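Local coordinates for polymerase subunit PA (Dhori virus, PDB 4CGS), which forms, in this N-terminal domain, the counterpart of the cap-snatching domain of orthomyxovirus polymerases, and as a whole protein probably binds RNA, at residues A[58-64]-A[88-94]; A[124-130]-A[146-151]; A[16-22]-A[35-39]; A[48-52]-A[138-142]. All coordinates share one frame; numbering follows the deposited sequence. Where two conformers were deposited one is given.

Interaction 3 closes first along the chain, joining the region of helix 13-18 to helix 31-44. Interaction 1, the pairing of strands 57-62 and 90-92, lies within the sheet and is nested inside the long loop closed by interaction 4, which joins the loop before strand 53-54 to the start of helix 140-157. Interaction 2 packs the end of strand 119-125 on that helix; interactions 2 and 4 cross, their segments alternating along the chain. Interactions 1 and 2 reach the same sheet on opposite sides of the chain's centre, centres about 20 Å apart. Interactions 1 and 4 touch, Tyr-60 OH meeting Gln-142 NE2. Met-64 on Glu-38 brings helix 31-44 against the end of strand 57-62.

Interaction 1 of 4, residues A[58-64]-A[88-94]; sequences PRYIVNM and PDLLDLK
Arg-59 grips Asp-92 side-on with two nitrogens, making a salt bridge at one end of an antiparallel strand pair. NE of Arg-59 donates to OD1 of Asp-92 over 3.1 Å, and NH2 of Arg-59 to OD2 of Asp-92 over 2.9 Å. Guanidinium and carboxylate planes stand 49° apart: OD1 lies in the guanidinium plane, yet NE comes to it from above the carboxylate. From the opposite face of that carboxylate, N of Lys-94 reaches OD1 of Asp-92 at 3.0 Å and closes an Asx turn. With CG anti to its backbone nitrogen (chi1 174°) and the chain extended to NE, Arg-59 slots its guanidinium between Tyr-60 OH on one face and Lys-94 CD on the other. Farther along the same side of the sheet, CD2 of Leu-90 wedges between Tyr-60 CD1 (3.8 Å) and Val-62 CG2. On the reverse side, Ile-61 and Leu-93 meet through their CD1 methyls, both also touching helix 68-78. The backbones hold this layout in register: Ile-61 N bonds Leu-91 O at 3.0 Å, and Leu-91 N bonds Ile-61 O at 2.8 Å. Where the pairing ends, O of Asp-89 accepts from both Asn-63 N and Met-64 N, and Asp-89 and Leu-90 form a classic beta bulge opposite Val-99. In the second shell, Tyr-137 OH bonds both Asp-92 OD2 and Tyr-60 OH. The buried Asp-92 carboxylate thus receives several donors from backbone and side chains, which would probably favour its ionised form and fix its rotation.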
loop_
_atom_site.group_PDB
_atom_site.type_symbol
_atom_site.label_atom_id
_atom_site.label_comp_id
_atom_site.label_asym_id
_atom_site.label_seq_id
_atom_site.Cartn_x
_atom_site.Cartn_y
_atom_site.Cartn_z
ATOM N N PRO A 58 6.551 4.891 -16.823
ATOM C CA PRO A 58 5.673 4.600 -15.671
ATOM C C PRO A 58 5.061 5.897 -15.112
ATOM O O PRO A 58 5.736 6.904 -14.920
ATOM C CB PRO A 58 6.679 3.926 -14.670
ATOM C CG PRO A 58 7.606 3.166 -15.564
ATOM C CD PRO A 58 7.763 4.030 -16.795
ATOM N N ARG A 59 3.771 5.810 -14.837
ATOM C CA ARG A 59 3.023 6.908 -14.219
ATOM C C ARG A 59 3.484 7.200 -12.823
ATOM O O ARG A 59 3.400 8.315 -12.356
ATOM C CB ARG A 59 1.554 6.627 -14.299
ATOM C CG ARG A 59 0.671 7.624 -13.578
ATOM C CD ARG A 59 -0.774 7.252 -13.825
ATOM N NE ARG A 59 -1.685 7.967 -12.925
ATOM C CZ ARG A 59 -2.987 7.809 -12.820
ATOM N NH1 ARG A 59 -3.578 6.860 -13.485
ATOM N NH2 ARG A 59 -3.643 8.502 -11.916
ATOM N N TYR A 60 3.898 6.169 -12.107
ATOM C CA TYR A 60 4.174 6.251 -10.691
ATOM C C TYR A 60 5.601 5.988 -10.361
ATOM O O TYR A 60 6.258 5.185 -11.043
ATOM C CB TYR A 60 3.357 5.197 -9.917
ATOM C CG TYR A 60 1.876 5.463 -9.961
ATOM C CD1 TYR A 60 1.236 6.310 -9.050
ATOM C CD2 TYR A 60 1.067 4.895 -10.954
ATOM C CE1 TYR A 60 -0.134 6.524 -9.090
ATOM C CE2 TYR A 60 -0.283 5.087 -10.990
ATOM C CZ TYR A 60 -0.899 5.897 -10.050
ATOM O OH TYR A 60 -2.280 6.069 -10.158
ATOM N N ILE A 61 6.103 6.684 -9.359
ATOM C CA ILE A 61 7.328 6.332 -8.637
ATOM C C ILE A 61 6.928 5.770 -7.297
ATOM O O ILE A 61 6.177 6.414 -6.569
ATOM C CB ILE A 61 8.239 7.569 -8.448
ATOM C CG1 ILE A 61 8.631 8.118 -9.841
ATOM C CG2 ILE A 61 9.454 7.213 -7.630
ATOM C CD1 ILE A 61 9.358 9.486 -9.776
ATOM N N VAL A 62 7.354 4.572 -6.966
ATOM C CA VAL A 62 7.053 3.985 -5.680
ATOM C C VAL A 62 8.126 4.337 -4.723
ATOM O O VAL A 62 9.279 3.928 -4.913
ATOM C CB VAL A 62 6.875 2.407 -5.769
ATOM C CG1 VAL A 62 6.682 1.825 -4.363
ATOM C CG2 VAL A 62 5.705 2.007 -6.683
ATOM N N ASN A 63 7.792 5.081 -3.663
ATOM C CA ASN A 63 8.770 5.448 -2.626
ATOM C C ASN A 63 8.771 4.416 -1.483
ATOM O O ASN A 63 9.741 4.367 -0.729
ATOM C CB ASN A 63 8.414 6.831 -2.024
ATOM C CG ASN A 63 8.580 7.987 -2.910
ATOM O OD1 ASN A 63 7.794 8.933 -2.827
ATOM N ND2 ASN A 63 9.577 7.946 -3.782
ATOM N N MET A 64 7.706 3.663 -1.244
ATOM C CA MET A 64 7.699 2.732 -0.155
ATOM C C MET A 64 8.846 1.764 -0.260
ATOM O O MET A 64 9.166 1.266 -1.349
ATOM C CB MET A 64 6.403 1.982 -0.092
ATOM C CG MET A 64 6.279 1.105 1.091
ATOM S SD MET A 64 4.639 0.315 1.205
ATOM C CE MET A 64 4.901 -0.816 2.568
ATOM N N PRO A 88 5.233 10.435 0.682
ATOM C CA PRO A 88 4.156 9.652 0.044
ATOM C C PRO A 88 4.657 8.295 -0.390
ATOM O O PRO A 88 5.806 8.158 -0.867
ATOM C CB PRO A 88 3.733 10.542 -1.127
ATOM C CG PRO A 88 4.266 11.902 -0.797
ATOM C CD PRO A 88 5.453 11.722 -0.014
ATOM N N ASP A 89 3.780 7.298 -0.358
ATOM C CA ASP A 89 4.101 5.949 -0.824
ATOM C C ASP A 89 4.347 5.844 -2.320
ATOM O O ASP A 89 5.193 5.083 -2.778
ATOM C CB ASP A 89 2.977 4.975 -0.341
ATOM C CG ASP A 89 2.876 4.934 1.134
ATOM O OD1 ASP A 89 3.956 4.626 1.771
ATOM O OD2 ASP A 89 1.785 5.136 1.682
ATOM N N LEU A 90 3.625 6.679 -3.086
ATOM C CA LEU A 90 3.849 6.807 -4.491
ATOM C C LEU A 90 3.798 8.293 -4.918
ATOM O O LEU A 90 3.122 9.099 -4.298
ATOM C CB LEU A 90 2.844 6.031 -5.385
ATOM C CG LEU A 90 2.506 4.593 -5.083
ATOM C CD1 LEU A 90 1.356 4.484 -4.079
ATOM C CD2 LEU A 90 2.222 3.811 -6.362
ATOM N N LEU A 91 4.507 8.644 -5.992
ATOM C CA LEU A 91 4.317 9.861 -6.708
ATOM C C LEU A 91 3.524 9.554 -7.985
ATOM O O LEU A 91 3.945 8.690 -8.743
ATOM C CB LEU A 91 5.628 10.528 -7.005
ATOM C CG LEU A 91 6.600 10.824 -5.892
ATOM C CD1 LEU A 91 7.831 11.532 -6.435
ATOM C CD2 LEU A 91 5.906 11.572 -4.748
ATOM N N ASP A 92 2.403 10.259 -8.218
ATOM C CA ASP A 92 1.599 10.094 -9.388
ATOM C C ASP A 92 2.017 11.224 -10.341
ATOM O O ASP A 92 1.701 12.394 -10.096
ATOM C CB ASP A 92 0.141 10.220 -9.015
ATOM C CG ASP A 92 -0.791 10.126 -10.198
ATOM O OD1 ASP A 92 -0.383 10.255 -11.357
ATOM O OD2 ASP A 92 -2.022 9.905 -9.959
ATOM N N LEU A 93 2.781 10.879 -11.375
ATOM C CA LEU A 93 3.347 11.886 -12.263
ATOM C C LEU A 93 2.318 12.434 -13.268
ATOM O O LEU A 93 2.521 13.493 -13.935
ATOM C CB LEU A 93 4.548 11.306 -12.971
ATOM C CG LEU A 93 5.641 10.682 -12.088
ATOM C CD1 LEU A 93 6.848 10.237 -12.912
ATOM C CD2 LEU A 93 6.037 11.706 -11.021
ATOM N N LYS A 94 1.205 11.742 -13.421
ATOM C CA LYS A 94 0.089 12.227 -14.316
ATOM C C LYS A 94 -0.673 13.289 -13.606
ATOM O O LYS A 94 -0.832 14.406 -14.149
ATOM C CB LYS A 94 -0.768 11.064 -14.756
ATOM C CG LYS A 94 -1.975 11.502 -15.527
ATOM C CD LYS A 94 -2.882 10.312 -15.765
ATOM C CE LYS A 94 -4.146 10.697 -16.495
ATOM N NZ LYS A 94 -5.011 9.505 -16.541
#

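Interaction 2 of 4, residues A[124-130]-A[146-151]; sequences VSLSGQM and VTNFLV
Ser-125, whose carbonyl O rests against CD1 of Leu-150 (3.6 Å), has its hydroxyl gripped from within its own segment. Gln-129 N donates to Ser-125 OG over 3.0 Å, and the hydroxyls of Ser-125 and Ser-127 are hydrogen-bonded at the same separation, 3.0 Å between their OG atoms. These bonds brace a type I turn from Ser-125 to Gly-128, closed by Gly-128 N to Ser-125 O at 2.9 Å, and the OG of Ser-127 is tied in addition to the carbonyl of Asp-106. The turn presents a largely carbonyl and alpha-carbon surface to helix 140-157. Leu-150 is its main partner: CD1 also meets Val-124 CG2 at 3.8 Å, the two side chains crossing at about a right angle, while CB lies 4.0 Å from CA of Gly-128. Having no side chain, Gly-128 lets the helix come this near, and its positive phi (94°), at the last position of the turn, leads the chain on toward Gln-129. Thr-147 places OG1 between its backbone N and carbonyl carbon (chi1 63°), where it bonds Arg-143 O one turn back; this directs the methyl CG2 outward, onto Gly-128 O and 3.8 Å from Met-130 SD. The bent end of Met-130 crosses that methyl nearly perpendicularly. From helix 140-157, Leu-150 fills the junction between the end of strand 119-125 and Ile-40 of helix 31-44. The serine hydroxyls are bonded on the turn's side and the Thr-147 hydroxyl within its helix, so what meets across the junction is mainly van der Waals contact.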
loop_
_atom_site.group_PDB
_atom_site.type_symbol
_atom_site.label_atom_id
_atom_site.label_comp_id
_atom_site.label_asym_id
_atom_site.label_seq_id
_atom_site.Cartn_x
_atom_site.Cartn_y
_atom_site.Cartn_z
ATOM N N VAL A 124 -8.115 1.369 1.767
ATOM C CA VAL A 124 -8.713 0.088 1.393
ATOM C C VAL A 124 -8.794 -0.795 2.591
ATOM O O VAL A 124 -7.914 -0.779 3.478
ATOM C CB VAL A 124 -7.924 -0.583 0.254
ATOM C CG1 VAL A 124 -7.906 0.240 -1.033
ATOM C CG2 VAL A 124 -6.499 -0.955 0.624
ATOM N N SER A 125 -9.789 -1.691 2.625
ATOM C CA SER A 125 -9.933 -2.677 3.710
ATOM C C SER A 125 -9.392 -3.989 3.290
ATOM O O SER A 125 -9.296 -4.328 2.113
ATOM C CB SER A 125 -11.374 -2.835 4.152
ATOM O OG SER A 125 -12.096 -3.659 3.237
ATOM N N LEU A 126 -9.079 -4.827 4.283
ATOM C CA LEU A 126 -8.595 -6.169 4.005
ATOM C C LEU A 126 -9.615 -6.982 3.196
ATOM O O LEU A 126 -9.252 -7.855 2.423
ATOM C CB LEU A 126 -8.184 -6.945 5.298
ATOM C CG LEU A 126 -6.965 -6.534 6.139
ATOM C CD1 LEU A 126 -6.887 -7.300 7.472
ATOM C CD2 LEU A 126 -5.640 -6.594 5.378
ATOM N N SER A 127 -10.906 -6.697 3.400
ATOM C CA SER A 127 -11.980 -7.417 2.694
ATOM C C SER A 127 -12.264 -6.823 1.342
ATOM O O SER A 127 -13.231 -7.208 0.683
ATOM C CB SER A 127 -13.249 -7.417 3.539
ATOM O OG SER A 127 -13.641 -6.130 3.761
ATOM N N GLY A 128 -11.435 -5.892 0.876
ATOM C CA GLY A 128 -11.508 -5.468 -0.484
ATOM C C GLY A 128 -12.367 -4.234 -0.737
ATOM O O GLY A 128 -12.709 -3.895 -1.883
ATOM N N GLN A 129 -12.731 -3.564 0.335
ATOM C CA GLN A 129 -13.505 -2.321 0.217
ATOM C C GLN A 129 -12.600 -1.110 -0.067
ATOM O O GLN A 129 -11.472 -1.083 0.357
ATOM C CB GLN A 129 -14.360 -2.045 1.478
ATOM C CG GLN A 129 -15.334 -3.172 1.740
ATOM C CD GLN A 129 -16.676 -2.834 1.158
ATOM O OE1 GLN A 129 -17.454 -2.111 1.765
ATOM N NE2 GLN A 129 -16.936 -3.306 -0.039
ATOM N N MET A 130 -13.142 -0.116 -0.768
ATOM C CA MET A 130 -12.423 1.071 -1.113
ATOM C C MET A 130 -13.215 2.278 -0.641
ATOM O O MET A 130 -14.437 2.355 -0.858
ATOM C CB MET A 130 -12.251 1.203 -2.630
ATOM C CG MET A 130 -11.401 0.145 -3.249
ATOM S SD MET A 130 -11.525 0.094 -5.074
ATOM C CE MET A 130 -13.353 -0.413 -5.329
ATOM N N VAL A 146 -6.191 -4.179 -7.525
ATOM C CA VAL A 146 -6.048 -4.002 -6.075
ATOM C C VAL A 146 -7.081 -4.881 -5.312
ATOM O O VAL A 146 -6.696 -5.610 -4.392
ATOM C CB VAL A 146 -6.191 -2.534 -5.681
ATOM C CG1 VAL A 146 -6.377 -2.365 -4.177
ATOM C CG2 VAL A 146 -5.065 -1.709 -6.251
ATOM N N THR A 147 -8.340 -4.837 -5.681
ATOM C CA THR A 147 -9.365 -5.569 -4.985
ATOM C C THR A 147 -9.191 -7.058 -5.203
ATOM O O THR A 147 -9.403 -7.820 -4.237
ATOM C CB THR A 147 -10.778 -5.138 -5.459
ATOM O OG1 THR A 147 -10.968 -5.448 -6.868
ATOM C CG2 THR A 147 -10.921 -3.673 -5.154
ATOM N N ASN A 148 -8.785 -7.506 -6.379
ATOM C CA ASN A 148 -8.655 -8.941 -6.523
ATOM C C ASN A 148 -7.538 -9.466 -5.621
ATOM O O ASN A 148 -7.661 -10.587 -5.078
ATOM C CB ASN A 148 -8.375 -9.298 -7.987
ATOM C CG ASN A 148 -9.582 -9.080 -8.889
ATOM O OD1 ASN A 148 -10.692 -9.017 -8.406
ATOM N ND2 ASN A 148 -9.348 -8.873 -10.194
ATOM N N PHE A 149 -6.457 -8.716 -5.474
ATOM C CA PHE A 149 -5.394 -9.115 -4.551
ATOM C C PHE A 149 -5.896 -9.128 -3.119
ATOM O O PHE A 149 -5.714 -10.111 -2.412
ATOM C CB PHE A 149 -4.199 -8.170 -4.667
ATOM C CG PHE A 149 -3.242 -8.287 -3.520
ATOM C CD1 PHE A 149 -2.615 -9.516 -3.222
ATOM C CD2 PHE A 149 -3.067 -7.221 -2.642
ATOM C CE1 PHE A 149 -1.798 -9.620 -2.086
ATOM C CE2 PHE A 149 -2.261 -7.353 -1.553
ATOM C CZ PHE A 149 -1.624 -8.527 -1.272
ATOM N N LEU A 150 -6.570 -8.075 -2.677
ATOM C CA LEU A 150 -7.031 -8.002 -1.275
ATOM C C LEU A 150 -7.969 -9.169 -0.977
ATOM O O LEU A 150 -7.888 -9.804 0.058
ATOM C CB LEU A 150 -7.755 -6.653 -1.025
ATOM C CG LEU A 150 -6.803 -5.423 -1.001
ATOM C CD1 LEU A 150 -7.632 -4.159 -1.050
ATOM C CD2 LEU A 150 -5.865 -5.439 0.192
ATOM N N VAL A 151 -8.900 -9.464 -1.868
ATOM C CA VAL A 151 -9.819 -10.556 -1.658
ATOM C C VAL A 151 -9.105 -11.892 -1.645
ATOM O O VAL A 151 -9.556 -12.819 -0.896
ATOM C CB VAL A 151 -10.904 -10.527 -2.763
ATOM C CG1 VAL A 151 -11.528 -11.935 -2.928
ATOM C CG2 VAL A 151 -11.839 -9.306 -2.556
#

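Interaction 3 of 4, residues A[16-22]-A[35-39]; sequences WALSETS and RIVEC
Arg-35 and Glu-38, on one side of helix 31-44, make the main polar links to 16-22. NH2 of Arg-35 donates to O of Trp-16 at 3.0 Å, and NE of Arg-35 to OG of Ser-19 at 2.9 Å; both acceptors lie near the guanidinium plane. Ser-19 OG donates a hydrogen bond to Trp-16 O over 2.7 Å, so this carbonyl is held by two donors arriving from opposite faces of its plane. A water in the guanidinium plane accepts from Arg-35 NH2 and donates to Glu-20 OE2, relaying between charges whose own atoms do not touch. Farther along, Ser-22 OG gives a short bond of 2.6 Å to the syn lone pair of Glu-38 OE2, an oxygen also bound by Trp-65 NE1. With its bonds in plane, the guanidinium turns a face to the indole: it stacks nearly parallel over Trp-16, centres 3.8 Å apart and planes at 8°. CZ of Arg-35 sits over the five-membered ring, while CD makes a CH-pi contact over the six-membered ring. The indole reaches this position with CG anti to the backbone N (chi1 -174°), and NE1 is anchored by Asp-4. Beyond the stack, CG1 of Ile-36 abuts the ring edge at CZ3, 4.0 Å away, and SG of Cys-39 approaches the indole obliquely, 3.8 Å from CE3 of Trp-16, while also touching Ser-19 CB. The whole is a cation-pi stack with its arginine locked by edge-on hydrogen bonds, and it fastens the region of helix 13-18 to helix 31-44 in the helical part of the domain.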
loop_
_atom_site.group_PDB
_atom_site.type_symbol
_atom_site.label_atom_id
_atom_site.label_comp_id
_atom_site.label_asym_id
_atom_site.label_seq_id
_atom_site.Cartn_x
_atom_site.Cartn_y
_atom_site.Cartn_z
ATOM N N TRP A 16 8.010 -10.527 0.397
ATOM C CA TRP A 16 8.297 -10.950 1.740
ATOM C C TRP A 16 9.750 -10.745 2.037
ATOM O O TRP A 16 10.115 -10.208 3.118
ATOM C CB TRP A 16 7.904 -12.365 1.925
ATOM C CG TRP A 16 8.012 -12.928 3.314
ATOM C CD1 TRP A 16 8.974 -13.786 3.818
ATOM C CD2 TRP A 16 7.072 -12.739 4.368
ATOM N NE1 TRP A 16 8.694 -14.103 5.053
ATOM C CE2 TRP A 16 7.557 -13.525 5.481
ATOM C CE3 TRP A 16 5.935 -11.998 4.517
ATOM C CZ2 TRP A 16 6.885 -13.563 6.691
ATOM C CZ3 TRP A 16 5.241 -12.086 5.704
ATOM C CH2 TRP A 16 5.725 -12.848 6.763
ATOM N N ALA A 17 10.618 -11.136 1.135
ATOM C CA ALA A 17 12.035 -10.966 1.401
ATOM C C ALA A 17 12.401 -9.443 1.506
ATOM O O ALA A 17 13.220 -9.018 2.356
ATOM C CB ALA A 17 12.865 -11.648 0.332
ATOM N N LEU A 18 11.889 -8.636 0.612
ATOM C CA LEU A 18 12.163 -7.220 0.597
ATOM C C LEU A 18 11.731 -6.563 1.943
ATOM O O LEU A 18 12.358 -5.609 2.436
ATOM C CB LEU A 18 11.536 -6.506 -0.634
ATOM C CG LEU A 18 11.971 -5.027 -0.773
ATOM C CD1 LEU A 18 13.504 -4.817 -0.672
ATOM C CD2 LEU A 18 11.394 -4.372 -2.009
ATOM N N SER A 19 10.640 -7.047 2.500
ATOM C CA SER A 19 10.168 -6.524 3.770
ATOM C C SER A 19 11.158 -6.663 4.910
ATOM O O SER A 19 11.015 -5.995 5.942
ATOM C CB SER A 19 8.835 -7.097 4.189
ATOM O OG SER A 19 8.924 -8.398 4.650
ATOM N N GLU A 20 12.170 -7.508 4.777
ATOM C CA GLU A 20 13.248 -7.525 5.849
ATOM C C GLU A 20 14.033 -6.214 5.948
ATOM O O GLU A 20 14.717 -5.894 6.943
ATOM C CB GLU A 20 14.262 -8.530 5.435
ATOM C CG GLU A 20 13.773 -9.953 5.587
ATOM C CD GLU A 20 14.851 -10.987 5.201
ATOM O OE1 GLU A 20 15.819 -10.588 4.496
ATOM O OE2 GLU A 20 14.728 -12.170 5.608
ATOM N N THR A 21 13.897 -5.316 4.942
ATOM C CA THR A 21 14.609 -4.005 4.979
ATOM C C THR A 21 13.866 -2.977 5.820
ATOM O O THR A 21 14.394 -1.893 6.051
ATOM C CB THR A 21 14.758 -3.390 3.560
ATOM O OG1 THR A 21 13.478 -3.078 2.950
ATOM C CG2 THR A 21 15.642 -4.298 2.619
ATOM N N SER A 22 12.622 -3.307 6.222
ATOM C CA SER A 22 11.814 -2.464 7.007
ATOM C C SER A 22 11.741 -2.725 8.542
ATOM O O SER A 22 11.428 -3.774 9.024
ATOM C CB SER A 22 10.415 -2.522 6.452
ATOM O OG SER A 22 9.624 -1.676 7.235
ATOM N N ARG A 35 3.828 -7.362 9.705
ATOM C CA ARG A 35 4.642 -7.622 8.511
ATOM C C ARG A 35 3.729 -8.003 7.353
ATOM O O ARG A 35 3.943 -7.546 6.214
ATOM C CB ARG A 35 5.636 -8.739 8.773
ATOM C CG ARG A 35 6.622 -8.999 7.678
ATOM C CD ARG A 35 7.697 -9.967 8.051
ATOM N NE ARG A 35 8.632 -10.152 6.949
ATOM C CZ ARG A 35 9.638 -11.041 6.984
ATOM N NH1 ARG A 35 9.786 -11.788 8.088
ATOM N NH2 ARG A 35 10.436 -11.233 5.917
ATOM N N ILE A 36 2.719 -8.858 7.622
ATOM C CA ILE A 36 1.789 -9.193 6.584
ATOM C C ILE A 36 1.053 -8.009 6.086
ATOM O O ILE A 36 0.952 -7.806 4.879
ATOM C CB ILE A 36 0.825 -10.317 7.054
ATOM C CG1 ILE A 36 1.634 -11.635 7.282
ATOM C CG2 ILE A 36 -0.275 -10.553 6.018
ATOM C CD1 ILE A 36 0.898 -12.742 8.001
ATOM N N VAL A 37 0.497 -7.201 6.972
ATOM C CA VAL A 37 -0.163 -5.958 6.558
ATOM C C VAL A 37 0.746 -5.027 5.756
ATOM O O VAL A 37 0.312 -4.453 4.755
ATOM C CB VAL A 37 -0.858 -5.249 7.724
ATOM C CG1 VAL A 37 -1.385 -3.876 7.307
ATOM C CG2 VAL A 37 -1.994 -6.113 8.254
ATOM N N GLU A 38 2.004 -4.951 6.157
ATOM C CA GLU A 38 2.962 -4.046 5.438
ATOM C C GLU A 38 3.234 -4.589 4.050
ATOM O O GLU A 38 3.319 -3.841 3.077
ATOM C CB GLU A 38 4.242 -3.892 6.266
ATOM C CG GLU A 38 5.138 -2.758 5.791
ATOM C CD GLU A 38 6.322 -2.510 6.685
ATOM O OE1 GLU A 38 6.334 -2.928 7.852
ATOM O OE2 GLU A 38 7.306 -1.925 6.158
ATOM N N CYS A 39 3.320 -5.896 3.928
ATOM C CA CYS A 39 3.466 -6.504 2.624
ATOM C C CYS A 39 2.230 -6.360 1.772
ATOM O O CYS A 39 2.309 -6.189 0.562
ATOM C CB CYS A 39 3.821 -7.985 2.698
ATOM S SG CYS A 39 5.485 -8.370 3.315
HETATM O O HOH W 1 12.463 -13.131 5.527
#

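Interaction 4 of 4, residues A[48-52]-A[138-142]; sequences ISDMH and LDEVQ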
loop_
_atom_site.group_PDB
_atom_site.type_symbol
_atom_site.label_atom_id
_atom_site.label_comp_id
_atom_site.label_asym_id
_atom_site.label_seq_id
_atom_site.Cartn_x
_atom_site.Cartn_y
_atom_site.Cartn_z
ATOM N N ILE A 48 -1.271 -0.638 -7.996
ATOM C CA ILE A 48 -1.637 0.699 -8.458
ATOM C C ILE A 48 -0.715 1.102 -9.611
ATOM O O ILE A 48 -1.184 1.747 -10.590
ATOM C CB ILE A 48 -1.521 1.722 -7.325
ATOM C CG1 ILE A 48 -2.615 1.502 -6.271
ATOM C CG2 ILE A 48 -1.528 3.170 -7.775
ATOM C CD1 ILE A 48 -2.470 2.250 -4.948
ATOM N N SER A 49 0.566 0.776 -9.515
ATOM C CA SER A 49 1.552 1.265 -10.457
ATOM C C SER A 49 1.828 0.368 -11.660
ATOM O O SER A 49 2.319 0.874 -12.671
ATOM C CB SER A 49 2.851 1.575 -9.683
ATOM O OG SER A 49 3.307 0.512 -8.936
ATOM N N ASP A 50 1.639 -0.941 -11.500
ATOM C CA ASP A 50 1.914 -2.009 -12.504
ATOM C C ASP A 50 1.577 -1.686 -13.932
ATOM O O ASP A 50 0.416 -1.729 -14.268
ATOM C CB ASP A 50 1.124 -3.276 -12.125
ATOM C CG ASP A 50 1.443 -4.538 -12.990
ATOM O OD1 ASP A 50 2.519 -4.667 -13.664
ATOM O OD2 ASP A 50 0.638 -5.512 -12.898
ATOM N N MET A 51 2.570 -1.383 -14.778
ATOM C CA MET A 51 2.396 -1.195 -16.254
ATOM C C MET A 51 1.496 0.000 -16.566
ATOM O O MET A 51 1.103 0.199 -17.714
ATOM C CB MET A 51 1.889 -2.462 -16.931
ATOM C CG MET A 51 2.877 -3.622 -16.859
ATOM S SD MET A 51 2.313 -5.243 -17.491
ATOM C CE MET A 51 0.883 -5.737 -16.493
ATOM N N HIS A 52 1.192 0.869 -15.601
ATOM C CA HIS A 52 0.413 2.078 -15.895
ATOM C C HIS A 52 1.385 3.149 -16.357
ATOM O O HIS A 52 2.352 3.440 -15.666
ATOM C CB HIS A 52 -0.358 2.568 -14.659
ATOM C CG HIS A 52 -1.533 1.751 -14.385
ATOM N ND1 HIS A 52 -2.689 1.866 -15.095
ATOM C CD2 HIS A 52 -1.688 0.674 -13.539
ATOM C CE1 HIS A 52 -3.540 0.882 -14.669
ATOM N NE2 HIS A 52 -2.905 0.130 -13.778
ATOM N N LEU A 138 -8.805 5.848 -8.350
ATOM C CA LEU A 138 -8.312 4.672 -9.074
ATOM C C LEU A 138 -9.208 4.403 -10.318
ATOM O O LEU A 138 -10.428 4.573 -10.271
ATOM C CB LEU A 138 -8.271 3.431 -8.166
ATOM C CG LEU A 138 -7.300 3.493 -7.002
ATOM C CD1 LEU A 138 -7.495 2.198 -6.225
ATOM C CD2 LEU A 138 -5.856 3.627 -7.448
ATOM N N ASP A 139 -8.560 3.997 -11.411
ATOM C CA ASP A 139 -9.287 3.626 -12.617
ATOM C C ASP A 139 -9.824 2.220 -12.498
ATOM O O ASP A 139 -9.483 1.490 -11.547
ATOM C CB ASP A 139 -8.512 3.922 -13.864
ATOM C CG ASP A 139 -7.425 3.019 -14.194
ATOM O OD1 ASP A 139 -7.337 1.930 -13.682
ATOM O OD2 ASP A 139 -6.663 3.466 -15.149
ATOM N N GLU A 140 -10.618 1.763 -13.467
ATOM C CA GLU A 140 -11.298 0.476 -13.302
ATOM C C GLU A 140 -10.272 -0.661 -13.200
ATOM O O GLU A 140 -10.462 -1.589 -12.409
ATOM C CB GLU A 140 -12.274 0.270 -14.450
ATOM C CG GLU A 140 -13.151 -0.936 -14.259
ATOM C CD GLU A 140 -14.148 -1.204 -15.388
ATOM O OE1 GLU A 140 -14.060 -0.534 -16.396
ATOM O OE2 GLU A 140 -14.978 -2.115 -15.263
ATOM N N VAL A 141 -9.220 -0.623 -13.988
ATOM C CA VAL A 141 -8.196 -1.671 -13.979
ATOM C C VAL A 141 -7.465 -1.674 -12.647
ATOM O O VAL A 141 -7.255 -2.726 -12.042
ATOM C CB VAL A 141 -7.186 -1.487 -15.170
ATOM C CG1 VAL A 141 -5.996 -2.437 -14.994
ATOM C CG2 VAL A 141 -7.850 -1.736 -16.526
ATOM N N GLN A 142 -7.085 -0.491 -12.136
ATOM C CA GLN A 142 -6.501 -0.428 -10.823
ATOM C C GLN A 142 -7.391 -0.938 -9.712
ATOM O O GLN A 142 -6.951 -1.694 -8.852
ATOM C CB GLN A 142 -6.097 1.024 -10.522
ATOM C CG GLN A 142 -4.989 1.588 -11.412
ATOM C CD GLN A 142 -4.728 3.027 -11.134
ATOM O OE1 GLN A 142 -5.693 3.817 -11.185
ATOM N NE2 GLN A 142 -3.486 3.417 -10.882
#
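Gln-142 extends its amide between Ile-48 and His-52, and these three residues carry the contact. NE2 of Gln-142 donates to O of Ile-48 at 2.9 Å along an almost straight line (168° at the hydrogen), with the carbonyl oxygen in the amide plane. CG2 of Ile-48 lies 3.7 Å from the same nitrogen, and Tyr-60 OH, on the neighbouring strand, bonds it too. The opposite end of the amide is occupied as well: OE1 of Gln-142 accepts from N of Asp-139 at 2.9 Å. Asp-139 answers, its OD1 taking N of Gln-142 at 2.9 Å. This reciprocal pair is a capping box with Asp-139 as N-cap, closing the first turn of helix 140-157 while fixing the amide that reaches across to 48-52. His-52 comes in at the end of a type II turn from Ser-49. Its ring lies over the Gln-142 side chain, NE2 of the imidazole 3.5 Å from CG of Gln-142, with NE2 of the amide over the ring and the two planes inclined by 48°. At the ring edge, CE1 of His-52 meets CG1 of Val-141 at 4.1 Å. Ile-48 completes the other end of the contact, its side chain crossing that of Leu-138 at about a right angle, with CG1 of Ile-48 4.1 Å from CD2 of Leu-138. Outside the contact, O of His-52 pairs with N of Arg-59, and Ile-48 also packs on Leu-90 of strand 90-92.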